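Local coordinates for protein chaperone SycD (Yersinia enterocolitica, PDB 2VGX) that serves as a type III secretion chaperone for translocator proteins and probably also modulates expression of the yop operon, at residues F91-A96 against S110-A115. Sequence-based numbering, arbitrary orientation.
Sequences FPFHAA and SGLFLA
Pro92 lies against the backbone of Gly111, where the backbones of the two segments come closest: the CA atoms of Pro92 and Gly111 are 4.8 Å apart. With no side chain at Gly111 the chains can come this near, Pro92 O lying where a CB would be crowded. Pro92 CB sits 3.4 Å from Gly111 O, which accepts the helical bond from Ala115 N; the proline carbon simply rests against it. One turn along, the Ala96 methyl packs on the branch of Leu112, CB to CG 3.7 Å. With CG anti to its carbonyl carbon (chi1 -64°), Leu112, whose CB points to the flank, turns its branch back to the other helix, and Leu112 CD2 meets Phe93 CD1 at 3.9 Å, at a slant to the ring. Ala115 CB, buried, sits 4.3 Å from both Pro92 CG and Phe93 CB. Packing slackens at the partly exposed Leu114, whose CD2 brushes Pro92 CB at 4.2 Å. The axes of the two short segments approach to 7.8 Å at 154°, nearly antiparallel, consistent with the helix packing of tetratricopeptide-repeat proteins. Helix 128-138 packs on Phe93 and Leu112, while Phe91 faces helices 55-67 and 71-84.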
# COMPACT_ATOMS: atom_id res chain seq x y z
N PHE B 91 -16.75 10.57 12.31
CA PHE B 91 -16.09 11.67 11.62
C PHE B 91 -16.42 13.04 12.23
O PHE B 91 -15.50 13.76 12.61
CB PHE B 91 -16.33 11.65 10.12
CG PHE B 91 -15.65 10.51 9.43
CD1 PHE B 91 -14.26 10.34 9.53
CD2 PHE B 91 -16.39 9.59 8.70
CE1 PHE B 91 -13.64 9.28 8.89
CE2 PHE B 91 -15.76 8.54 8.05
CZ PHE B 91 -14.38 8.40 8.15
N PRO B 92 -17.72 13.43 12.29
CA PRO B 92 -18.03 14.71 12.96
C PRO B 92 -17.64 14.75 14.46
O PRO B 92 -17.26 15.80 14.94
CB PRO B 92 -19.55 14.84 12.81
CG PRO B 92 -20.03 13.46 12.51
CD PRO B 92 -18.92 12.81 11.72
N PHE B 93 -17.71 13.62 15.14
CA PHE B 93 -17.32 13.55 16.57
C PHE B 93 -15.83 13.85 16.76
O PHE B 93 -15.46 14.77 17.54
CB PHE B 93 -17.69 12.20 17.21
CG PHE B 93 -17.23 12.10 18.64
CD1 PHE B 93 -17.92 12.78 19.65
CD2 PHE B 93 -16.10 11.36 18.99
CE1 PHE B 93 -17.49 12.73 20.99
CE2 PHE B 93 -15.68 11.31 20.32
CZ PHE B 93 -16.39 12.00 21.32
N HIS B 94 -14.97 13.11 16.07
CA HIS B 94 -13.52 13.36 16.21
C HIS B 94 -13.08 14.72 15.71
O HIS B 94 -12.25 15.36 16.33
CB HIS B 94 -12.67 12.20 15.70
CG HIS B 94 -12.88 10.92 16.46
ND1 HIS B 94 -12.69 10.83 17.82
CD2 HIS B 94 -13.27 9.69 16.05
CE1 HIS B 94 -12.97 9.60 18.22
NE2 HIS B 94 -13.32 8.89 17.16
N ALA B 95 -13.68 15.20 14.61
CA ALA B 95 -13.40 16.56 14.16
C ALA B 95 -13.81 17.59 15.23
O ALA B 95 -13.09 18.56 15.43
CB ALA B 95 -14.12 16.87 12.84
N ALA B 96 -14.98 17.40 15.86
CA ALA B 96 -15.40 18.29 16.96
C ALA B 96 -14.32 18.34 18.04
O ALA B 96 -14.01 19.41 18.56
CB ALA B 96 -16.73 17.84 17.52
N SER B 110 -21.52 22.50 16.05
CA SER B 110 -22.20 21.99 14.82
C SER B 110 -21.83 20.53 14.52
O SER B 110 -22.70 19.75 14.14
CB SER B 110 -21.91 22.85 13.59
OG SER B 110 -22.28 24.20 13.81
N GLY B 111 -20.56 20.17 14.70
CA GLY B 111 -20.10 18.78 14.50
C GLY B 111 -20.77 17.80 15.47
O GLY B 111 -21.23 16.75 15.07
N LEU B 112 -20.83 18.18 16.74
CA LEU B 112 -21.54 17.36 17.76
C LEU B 112 -23.03 17.20 17.51
O LEU B 112 -23.55 16.10 17.69
CB LEU B 112 -21.28 17.91 19.18
CG LEU B 112 -19.80 17.79 19.55
CD1 LEU B 112 -19.49 18.76 20.75
CD2 LEU B 112 -19.40 16.37 19.88
N PHE B 113 -23.72 18.26 17.09
CA PHE B 113 -25.16 18.07 16.71
C PHE B 113 -25.38 17.08 15.58
O PHE B 113 -26.35 16.34 15.58
CB PHE B 113 -25.84 19.40 16.34
CG PHE B 113 -26.15 20.26 17.54
CD1 PHE B 113 -26.83 19.73 18.63
CD2 PHE B 113 -25.74 21.59 17.60
CE1 PHE B 113 -27.10 20.54 19.76
CE2 PHE B 113 -26.02 22.39 18.72
CZ PHE B 113 -26.69 21.86 19.78
N LEU B 114 -24.49 17.08 14.60
CA LEU B 114 -24.56 16.10 13.52
C LEU B 114 -24.29 14.70 14.04
O LEU B 114 -25.01 13.77 13.69
CB LEU B 114 -23.58 16.44 12.38
CG LEU B 114 -23.65 15.45 11.19
CD1 LEU B 114 -25.09 15.39 10.53
CD2 LEU B 114 -22.62 15.87 10.18
N ALA B 115 -23.26 14.53 14.87
CA ALA B 115 -23.01 13.21 15.48
C ALA B 115 -24.24 12.74 16.23
O ALA B 115 -24.62 11.58 16.11
CB ALA B 115 -21.78 13.25 16.42